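Local coordinates for amine oxidase (Emericella nidulans, PDB 3PGB), which probably oxidises primary amines to aldehydes, as other copper amine oxidases do, using a copper ion and one topaquinone per subunit, at residues V535-A540 and P656-P661; E586-W591 and T676-E681; D645-R650 and V672-F677. All coordinates share one frame; numbering follows the deposited sequence.

Contact 1: V535-A540 and P656-P661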
loop_
_atom_site.group_PDB
_atom_site.type_symbol
_atom_site.label_atom_id
_atom_site.label_comp_id
_atom_site.label_asym_id
_atom_site.label_seq_id
_atom_site.Cartn_x
_atom_site.Cartn_y
_atom_site.Cartn_z
ATOM N N VAL A 535 -3.417 1.227 16.875
ATOM C CA VAL A 535 -3.742 2.562 16.399
ATOM C C VAL A 535 -2.604 3.463 16.827
ATOM O O VAL A 535 -2.293 3.542 18.013
ATOM C CB VAL A 535 -5.088 3.090 16.956
ATOM C CG1 VAL A 535 -5.455 4.396 16.281
ATOM C CG2 VAL A 535 -6.199 2.072 16.763
ATOM N N LEU A 536 -1.970 4.107 15.851
ATOM C CA LEU A 536 -0.837 4.985 16.113
ATOM C C LEU A 536 -1.159 6.370 15.588
ATOM O O LEU A 536 -1.423 6.532 14.403
ATOM C CB LEU A 536 0.430 4.440 15.451
ATOM C CG LEU A 536 0.895 3.067 15.958
ATOM C CD1 LEU A 536 0.314 1.949 15.116
ATOM C CD2 LEU A 536 2.415 2.983 15.965
ATOM N N ASN A 537 -1.143 7.362 16.477
ATOM C CA ASN A 537 -1.558 8.733 16.136
ATOM C C ASN A 537 -0.370 9.574 15.722
ATOM O O ASN A 537 0.661 9.551 16.384
ATOM C CB ASN A 537 -2.265 9.410 17.318
ATOM C CG ASN A 537 -3.010 10.680 16.909
ATOM O OD1 ASN A 537 -2.661 11.794 17.326
ATOM N ND2 ASN A 537 -4.036 10.517 16.083
ATOM N N PHE A 538 -0.533 10.329 14.639
ATOM C CA PHE A 538 0.518 11.199 14.124
ATOM C C PHE A 538 0.020 12.630 14.022
ATOM O O PHE A 538 -1.096 12.866 13.556
ATOM C CB PHE A 538 0.969 10.721 12.745
ATOM C CG PHE A 538 1.847 9.501 12.779
ATOM C CD1 PHE A 538 1.294 8.235 12.806
ATOM C CD2 PHE A 538 3.222 9.625 12.764
ATOM C CE1 PHE A 538 2.103 7.108 12.829
ATOM C CE2 PHE A 538 4.038 8.505 12.789
ATOM C CZ PHE A 538 3.481 7.249 12.822
ATOM N N LYS A 539 0.849 13.583 14.450
ATOM C CA LYS A 539 0.540 15.005 14.308
ATOM C C LYS A 539 1.134 15.539 13.003
ATOM O O LYS A 539 2.341 15.443 12.782
ATOM C CB LYS A 539 1.097 15.785 15.493
ATOM C CG LYS A 539 0.716 17.264 15.514
ATOM C CD LYS A 539 1.395 17.976 16.663
ATOM C CE LYS A 539 0.986 19.428 16.748
ATOM N NZ LYS A 539 1.658 20.128 17.890
ATOM N N ALA A 540 0.276 16.091 12.146
ATOM C CA ALA A 540 0.693 16.675 10.876
ATOM C C ALA A 540 0.285 18.151 10.834
ATOM O O ALA A 540 -0.830 18.487 10.446
ATOM C CB ALA A 540 0.073 15.908 9.715
ATOM N N PRO A 656 0.280 20.904 22.229
ATOM C CA PRO A 656 1.377 20.410 21.385
ATOM C C PRO A 656 1.243 18.934 21.018
ATOM O O PRO A 656 1.641 18.532 19.920
ATOM C CB PRO A 656 2.612 20.631 22.262
ATOM C CG PRO A 656 2.085 20.572 23.658
ATOM C CD PRO A 656 0.732 21.189 23.603
ATOM N N THR A 657 0.679 18.147 21.934
ATOM C CA THR A 657 0.585 16.696 21.799
ATOM C C THR A 657 -0.853 16.227 21.988
ATOM O O THR A 657 -1.596 16.808 22.767
ATOM C CB THR A 657 1.458 15.979 22.869
ATOM O OG1 THR A 657 0.925 16.229 24.180
ATOM C CG2 THR A 657 2.897 16.467 22.824
ATOM N N SER A 658 -1.237 15.160 21.294
ATOM C CA SER A 658 -2.558 14.565 21.469
ATOM C C SER A 658 -2.629 13.639 22.687
ATOM O O SER A 658 -3.720 13.214 23.072
ATOM C CB SER A 658 -2.959 13.775 20.226
ATOM O OG SER A 658 -2.012 12.768 19.923
ATOM N N ALA A 659 -1.478 13.316 23.282
ATOM C CA ALA A 659 -1.438 12.424 24.436
ATOM C C ALA A 659 -0.464 12.890 25.519
ATOM O O ALA A 659 0.207 13.914 25.384
ATOM C CB ALA A 659 -1.083 11.023 23.992
ATOM N N HIS A 660 -0.435 12.120 26.604
ATOM C CA HIS A 660 0.525 12.264 27.679
ATOM C C HIS A 660 0.866 10.859 28.153
ATOM O O HIS A 660 -0.021 10.001 28.206
ATOM C CB HIS A 660 -0.087 13.061 28.818
ATOM C CG HIS A 660 0.881 13.421 29.898
ATOM N ND1 HIS A 660 1.325 12.513 30.834
ATOM C CD2 HIS A 660 1.476 14.598 30.202
ATOM C CE1 HIS A 660 2.160 13.113 31.665
ATOM N NE2 HIS A 660 2.270 14.378 31.301
ATOM N N PRO A 661 2.148 10.607 28.494
ATOM C CA PRO A 661 2.578 9.261 28.880
ATOM C C PRO A 661 1.804 8.638 30.036
ATOM O O PRO A 661 1.615 7.421 30.053
ATOM C CB PRO A 661 4.036 9.462 29.297
ATOM C CG PRO A 661 4.472 10.644 28.575
ATOM C CD PRO A 661 3.288 11.546 28.479
#
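Asn537 and Lys539 reach from strand 532-542 to the loop that holds Pro656 and Ser658. They lie two residues apart, so both point to the loop side of the strand.

Asn537 comes first. Its CG is anti to the backbone N (chi1 -166°), which carries the amide out toward the loop. The hydroxyl of Ser658 donates to it, with OG 2.8 Å from Asn537 OD1. The C=O...donor angle is 133°, and the hydroxyl lies well out of the amide plane. The other end of the amide is used too: ND2 bonds to OD1 of Asn693. Both ends of this buried group are therefore held, which fixes its rotation.

Phe538 points the other way. Its ring packs against Phe488 and Tyr490 of strand 486-492.

Lys539 follows, stretched to full length, with all four side-chain torsions near 180°. Its NZ donates to the backbone O of Pro656 at 2.6 Å. The aliphatic end comes along, with Lys539 CD 3.3 Å from the same Pro656 O. NZ also forms a salt bridge with Glu379, so the buried ammonium has a counter-charge as well as a carbonyl.

The loop has a bond of its own. Thr657 OG1 donates to Ala659 O at 2.7 Å, in the plane of that carbonyl. This closes a short turn round Ser658, whose backbone N is bonded to Gln383 OE1.

The contact belongs to the C-terminal beta-sandwich domain of copper amine oxidases. Strand 532-542 runs antiparallel to both of its sheet neighbours, 374-389 and 686-698. Gln383 and Glu379 come from the first of these. Trp691 comes from the second and touches Asn537, Lys539 and Ser658. The loop 656-661 runs roughly antiparallel to strand 532-542 and moves away from it after Ser658.

Contact 2: E586-W591 and T676-E681; sequences EARLNW and TFFNGE. With CA (calcium ion), chain E.
Arg588 lies over a face of the Phe678 ring in a cation-pi and CH-pi contact. It joins short strand 588-589 of the C-terminal beta-sandwich domain to a calcium-binding loop.

From CB the arginine chain runs toward the loop. CG comes first and sits above one rim of the ring, with Arg588 CG 3.5 Å from Phe678 CE1. CD is next and lies over the middle, 3.8 Å from the ring centroid and 8° off the normal. The chain then bends (chi3 80°) and carries the guanidinium on across the ring, toward and past the CE2 rim. NE passes above the CE2 and CZ side and donates to Gln647 OE1. CZ is off-centre, 4.9 Å from the Phe678 centroid. NH2 has a long, weak ion pair with Glu643.

The guanidinium and ring planes are only 16° apart, so the two groups are nearly parallel. The bond to Gln647 probably helps to hold this orientation.

In sequence Phe678 lies between two calcium ligands, Phe677 and Asn679. Glu681, Glu584 and two waters also bind the ion. One ligand is a backbone oxygen: Phe677 O is 2.3 Å from the calcium.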
loop_
_atom_site.group_PDB
_atom_site.type_symbol
_atom_site.label_atom_id
_atom_site.label_comp_id
_atom_site.label_asym_id
_atom_site.label_seq_id
_atom_site.Cartn_x
_atom_site.Cartn_y
_atom_site.Cartn_z
ATOM N N GLU A 586 -17.381 19.646 13.069
ATOM C CA GLU A 586 -17.513 18.701 11.955
ATOM C C GLU A 586 -16.138 18.223 11.462
ATOM O O GLU A 586 -15.971 17.872 10.290
ATOM C CB GLU A 586 -18.300 19.362 10.808
ATOM C CG GLU A 586 -17.662 20.653 10.292
ATOM C CD GLU A 586 -18.474 21.362 9.222
ATOM O OE1 GLU A 586 -18.661 22.591 9.354
ATOM O OE2 GLU A 586 -18.910 20.708 8.245
ATOM N N ALA A 587 -15.160 18.190 12.364
ATOM C CA ALA A 587 -13.767 17.943 11.993
ATOM C C ALA A 587 -13.231 16.575 12.432
ATOM O O ALA A 587 -12.025 16.365 12.430
ATOM C CB ALA A 587 -12.883 19.053 12.546
ATOM N N ARG A 588 -14.113 15.654 12.798
ATOM C CA ARG A 588 -13.701 14.306 13.179
ATOM C C ARG A 588 -14.370 13.312 12.238
ATOM O O ARG A 588 -15.563 13.028 12.358
ATOM C CB ARG A 588 -14.077 14.000 14.633
ATOM C CG ARG A 588 -13.438 14.923 15.643
ATOM C CD ARG A 588 -13.810 14.534 17.067
ATOM N NE ARG A 588 -13.013 13.417 17.571
ATOM C CZ ARG A 588 -13.204 12.819 18.747
ATOM N NH1 ARG A 588 -14.171 13.223 19.565
ATOM N NH2 ARG A 588 -12.421 11.807 19.111
ATOM N N LEU A 589 -13.592 12.781 11.303
ATOM C CA LEU A 589 -14.154 12.003 10.213
ATOM C C LEU A 589 -13.358 10.738 9.905
ATOM O O LEU A 589 -12.256 10.523 10.424
ATOM C CB LEU A 589 -14.324 12.883 8.961
ATOM C CG LEU A 589 -13.420 14.107 8.784
ATOM C CD1 LEU A 589 -11.960 13.696 8.758
ATOM C CD2 LEU A 589 -13.782 14.848 7.513
ATOM N N ASN A 590 -13.962 9.891 9.081
ATOM C CA ASN A 590 -13.353 8.645 8.655
ATOM C C ASN A 590 -13.275 8.581 7.141
ATOM O O ASN A 590 -14.021 9.271 6.438
ATOM C CB ASN A 590 -14.152 7.473 9.208
ATOM C CG ASN A 590 -14.065 7.386 10.722
ATOM O OD1 ASN A 590 -12.987 7.527 11.286
ATOM N ND2 ASN A 590 -15.194 7.158 11.382
ATOM N N TRP A 591 -12.351 7.767 6.641
ATOM C CA TRP A 591 -12.184 7.614 5.203
ATOM C C TRP A 591 -13.473 7.020 4.638
ATOM O O TRP A 591 -14.063 6.117 5.231
ATOM C CB TRP A 591 -10.964 6.748 4.886
ATOM C CG TRP A 591 -9.667 7.342 5.386
ATOM C CD1 TRP A 591 -8.908 6.880 6.411
ATOM C CD2 TRP A 591 -9.001 8.507 4.885
ATOM N NE1 TRP A 591 -7.805 7.679 6.584
ATOM C CE2 TRP A 591 -7.838 8.686 5.658
ATOM C CE3 TRP A 591 -9.271 9.415 3.855
ATOM C CZ2 TRP A 591 -6.944 9.740 5.443
ATOM C CZ3 TRP A 591 -8.381 10.466 3.638
ATOM C CH2 TRP A 591 -7.232 10.617 4.434
ATOM N N THR A 676 -11.226 17.244 24.525
ATOM C CA THR A 676 -11.389 18.634 24.944
ATOM C C THR A 676 -10.781 19.626 23.950
ATOM O O THR A 676 -10.987 20.826 24.072
ATOM C CB THR A 676 -10.771 18.865 26.353
ATOM O OG1 THR A 676 -9.345 18.765 26.283
ATOM C CG2 THR A 676 -11.300 17.832 27.363
ATOM N N PHE A 677 -10.038 19.122 22.964
ATOM C CA PHE A 677 -9.510 19.957 21.875
ATOM C C PHE A 677 -10.636 20.518 21.008
ATOM O O PHE A 677 -10.449 21.531 20.334
ATOM C CB PHE A 677 -8.572 19.152 20.962
ATOM C CG PHE A 677 -7.201 18.881 21.538
ATOM C CD1 PHE A 677 -6.966 18.852 22.918
ATOM C CD2 PHE A 677 -6.139 18.605 20.675
ATOM C CE1 PHE A 677 -5.693 18.579 23.417
ATOM C CE2 PHE A 677 -4.871 18.330 21.162
ATOM C CZ PHE A 677 -4.645 18.318 22.542
ATOM N N PHE A 678 -11.787 19.844 21.015
ATOM C CA PHE A 678 -12.903 20.181 20.128
ATOM C C PHE A 678 -13.943 21.041 20.848
ATOM O O PHE A 678 -14.827 20.532 21.550
ATOM C CB PHE A 678 -13.511 18.900 19.551
ATOM C CG PHE A 678 -12.515 18.071 18.799
ATOM C CD1 PHE A 678 -12.339 18.243 17.428
ATOM C CD2 PHE A 678 -11.700 17.172 19.471
ATOM C CE1 PHE A 678 -11.384 17.505 16.737
ATOM C CE2 PHE A 678 -10.750 16.435 18.791
ATOM C CZ PHE A 678 -10.589 16.598 17.418
ATOM N N ASN A 679 -13.794 22.355 20.665
ATOM C CA ASN A 679 -14.642 23.369 21.286
ATOM C C ASN A 679 -15.091 24.392 20.244
ATOM O O ASN A 679 -15.006 25.602 20.461
ATOM C CB ASN A 679 -13.897 24.057 22.446
ATOM C CG ASN A 679 -12.613 24.739 22.001
ATOM O OD1 ASN A 679 -12.014 24.356 20.994
ATOM N ND2 ASN A 679 -12.183 25.751 22.750
ATOM N N GLY A 680 -15.543 23.886 19.100
ATOM C CA GLY A 680 -16.227 24.698 18.086
ATOM C C GLY A 680 -15.449 25.825 17.424
ATOM O O GLY A 680 -16.056 26.727 16.850
ATOM N N GLU A 681 -14.121 25.775 17.485
ATOM C CA GLU A 681 -13.289 26.799 16.859
ATOM C C GLU A 681 -13.322 26.692 15.339
ATOM O O GLU A 681 -13.474 25.599 14.783
ATOM C CB GLU A 681 -11.841 26.697 17.336
ATOM C CG GLU A 681 -11.636 27.017 18.798
ATOM C CD GLU A 681 -10.173 27.068 19.172
ATOM O OE1 GLU A 681 -9.569 25.988 19.369
ATOM O OE2 GLU A 681 -9.625 28.185 19.278
HETATM CA CA CA E . -10.120 23.735 19.753
HETATM O O HOH W 1 -9.099 24.005 21.872
HETATM O O HOH W 2 -7.801 23.212 19.237
#

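Contact 3: D645-R650 and V672-F677; sequences DVQVTR and VDFSTF. With CA (calcium ion), chain E.
Gln647 and Phe674 meet amide to ring edge. The Gln647 side chain runs out from strand 646-650. With the chain extended and the amide turned at chi3 (96°), OE1 comes to the edge of the Phe674 ring, in its plane, 3.4 Å from Phe674 CE2. The amide and ring planes are 69° apart, so the amide is neither stacked on the ring nor level with it.

Two residues along, Thr649 meets Phe677 by a methyl group. Thr649 CG2 is 3.9 Å from Phe677 CB and lies at the edge of that ring, near its plane. The threonine hydroxyl turns elsewhere and bonds to Trp691 NE1.

The two phenylalanines also touch. Phe674 CD1 sits 3.6 Å above the plane of the Phe677 ring, toward its rim, with the planes at about 50°. Both rings come from one 3-10 turn, residues 674-677. Asp673 O accepts two bonds at the head of this turn, from Thr676 N at 3.0 Å and from Thr676 OG1 at 2.7 Å.

The strand enters by a classic beta bulge, in which Asp645 and Val646 both face Leu589. At its other end Arg650 O accepts a bond of 2.8 Å from water 2, a calcium ligand. Phe677 O binds the same ion directly.

The Gln647 amide is buried but well satisfied. OE1 also has a partner on the neighbouring strand 588-589, and NE2 donates to Trp641 O. These bonds fix which end of the amide faces Phe674. The oxygen, which is partly negative, then meets the ring's C-H edge, which is probably slightly favourable.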
loop_
_atom_site.group_PDB
_atom_site.type_symbol
_atom_site.label_atom_id
_atom_site.label_comp_id
_atom_site.label_asym_id
_atom_site.label_seq_id
_atom_site.Cartn_x
_atom_site.Cartn_y
_atom_site.Cartn_z
ATOM N N ASP A 645 -10.303 8.272 12.004
ATOM C CA ASP A 645 -9.130 8.172 11.129
ATOM C C ASP A 645 -8.428 9.514 10.981
ATOM O O ASP A 645 -7.208 9.586 10.976
ATOM C CB ASP A 645 -9.518 7.695 9.723
ATOM C CG ASP A 645 -10.280 6.385 9.723
ATOM O OD1 ASP A 645 -11.120 6.199 8.813
ATOM O OD2 ASP A 645 -10.046 5.551 10.619
ATOM N N VAL A 646 -9.214 10.572 10.820
ATOM C CA VAL A 646 -8.688 11.904 10.525
ATOM C C VAL A 646 -9.422 12.905 11.393
ATOM O O VAL A 646 -10.642 12.904 11.450
ATOM C CB VAL A 646 -8.854 12.255 9.024
ATOM C CG1 VAL A 646 -8.599 13.736 8.768
ATOM C CG2 VAL A 646 -7.927 11.393 8.175
ATOM N N GLN A 647 -8.659 13.742 12.081
ATOM C CA GLN A 647 -9.200 14.668 13.056
ATOM C C GLN A 647 -8.453 15.992 12.927
ATOM O O GLN A 647 -7.225 16.025 12.936
ATOM C CB GLN A 647 -9.076 14.070 14.469
ATOM C CG GLN A 647 -9.903 12.791 14.649
ATOM C CD GLN A 647 -9.695 12.109 15.984
ATOM O OE1 GLN A 647 -10.468 12.310 16.915
ATOM N NE2 GLN A 647 -8.654 11.283 16.081
ATOM N N VAL A 648 -9.197 17.078 12.773
ATOM C CA VAL A 648 -8.595 18.379 12.546
ATOM C C VAL A 648 -8.992 19.339 13.661
ATOM O O VAL A 648 -10.170 19.452 14.003
ATOM C CB VAL A 648 -9.001 18.956 11.178
ATOM C CG1 VAL A 648 -8.204 20.200 10.884
ATOM C CG2 VAL A 648 -8.786 17.913 10.082
ATOM N N THR A 649 -7.991 20.001 14.234
ATOM C CA THR A 649 -8.195 20.993 15.284
ATOM C C THR A 649 -7.387 22.231 14.966
ATOM O O THR A 649 -6.421 22.180 14.194
ATOM C CB THR A 649 -7.719 20.494 16.661
ATOM O OG1 THR A 649 -6.298 20.307 16.635
ATOM C CG2 THR A 649 -8.405 19.190 17.041
ATOM N N ARG A 650 -7.772 23.341 15.582
ATOM C CA ARG A 650 -7.029 24.578 15.421
ATOM C C ARG A 650 -5.764 24.496 16.253
ATOM O O ARG A 650 -5.789 23.985 17.378
ATOM C CB ARG A 650 -7.858 25.784 15.842
ATOM C CG ARG A 650 -7.137 27.077 15.586
ATOM C CD ARG A 650 -8.039 28.259 15.717
ATOM N NE ARG A 650 -7.369 29.470 15.269
ATOM C CZ ARG A 650 -7.880 30.694 15.378
ATOM N NH1 ARG A 650 -9.084 30.880 15.927
ATOM N NH2 ARG A 650 -7.184 31.740 14.929
ATOM N N VAL A 672 -3.778 14.791 29.301
ATOM C CA VAL A 672 -4.294 15.225 28.002
ATOM C C VAL A 672 -5.505 14.376 27.623
ATOM O O VAL A 672 -5.391 13.173 27.372
ATOM C CB VAL A 672 -3.230 15.155 26.887
ATOM C CG1 VAL A 672 -3.794 15.702 25.579
ATOM C CG2 VAL A 672 -1.993 15.934 27.292
ATOM N N ASP A 673 -6.663 15.022 27.615
ATOM C CA ASP A 673 -7.899 14.443 27.148
ATOM C C ASP A 673 -8.156 15.060 25.774
ATOM O O ASP A 673 -8.620 16.204 25.660
ATOM C CB ASP A 673 -9.012 14.776 28.141
ATOM C CG ASP A 673 -10.358 14.208 27.742
ATOM O OD1 ASP A 673 -10.626 14.089 26.526
ATOM O OD2 ASP A 673 -11.160 13.910 28.662
ATOM N N PHE A 674 -7.830 14.295 24.732
ATOM C CA PHE A 674 -7.931 14.766 23.348
ATOM C C PHE A 674 -9.327 15.308 23.012
ATOM O O PHE A 674 -9.439 16.274 22.258
ATOM C CB PHE A 674 -7.522 13.650 22.371
ATOM C CG PHE A 674 -7.370 14.111 20.946
ATOM C CD1 PHE A 674 -6.313 14.932 20.578
ATOM C CD2 PHE A 674 -8.278 13.723 19.970
ATOM C CE1 PHE A 674 -6.168 15.361 19.267
ATOM C CE2 PHE A 674 -8.132 14.149 18.653
ATOM C CZ PHE A 674 -7.082 14.967 18.306
ATOM N N SER A 675 -10.378 14.715 23.580
ATOM C CA SER A 675 -11.761 15.196 23.346
ATOM C C SER A 675 -11.942 16.696 23.547
ATOM O O SER A 675 -12.719 17.327 22.830
ATOM C CB SER A 675 -12.767 14.479 24.251
ATOM O OG SER A 675 -13.091 13.218 23.714
ATOM N N THR A 676 -11.226 17.244 24.525
ATOM C CA THR A 676 -11.389 18.634 24.944
ATOM C C THR A 676 -10.781 19.626 23.950
ATOM O O THR A 676 -10.987 20.826 24.072
ATOM C CB THR A 676 -10.771 18.865 26.353
ATOM O OG1 THR A 676 -9.345 18.765 26.283
ATOM C CG2 THR A 676 -11.300 17.832 27.363
ATOM N N PHE A 677 -10.038 19.122 22.964
ATOM C CA PHE A 677 -9.510 19.957 21.875
ATOM C C PHE A 677 -10.636 20.518 21.008
ATOM O O PHE A 677 -10.449 21.531 20.334
ATOM C CB PHE A 677 -8.572 19.152 20.962
ATOM C CG PHE A 677 -7.201 18.881 21.538
ATOM C CD1 PHE A 677 -6.966 18.852 22.918
ATOM C CD2 PHE A 677 -6.139 18.605 20.675
ATOM C CE1 PHE A 677 -5.693 18.579 23.417
ATOM C CE2 PHE A 677 -4.871 18.330 21.162
ATOM C CZ PHE A 677 -4.645 18.318 22.542
HETATM CA CA CA E . -10.120 23.735 19.753
HETATM O O HOH W 2 -7.801 23.212 19.237
HETATM O O HOH W 1 -9.099 24.005 21.872
#

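Contacts 2 and 3 form one unit, with centres about 6 Å apart. They share Thr676, Phe677 and the calcium ion, and strands 588-589 and 646-650 are sheet neighbours. Phe678 CZ lies 3.4 Å from Thr649 CG2, which joins the two packings. Contact 1 is deeper in the chain, its centre about 9 Å from that of contact 3 and about 15 Å from that of contact 2. Its loop packs on the two phenylalanines of contact 3: Ser658 CB is 3.6 Å from Phe674 CD1, and Thr657 O is 3.4 Å from Phe677 CZ. Strand 532-542 of contact 1 also carries the copper ligands His532 and His534, and near its other end Asp541, which binds a separate calcium ion.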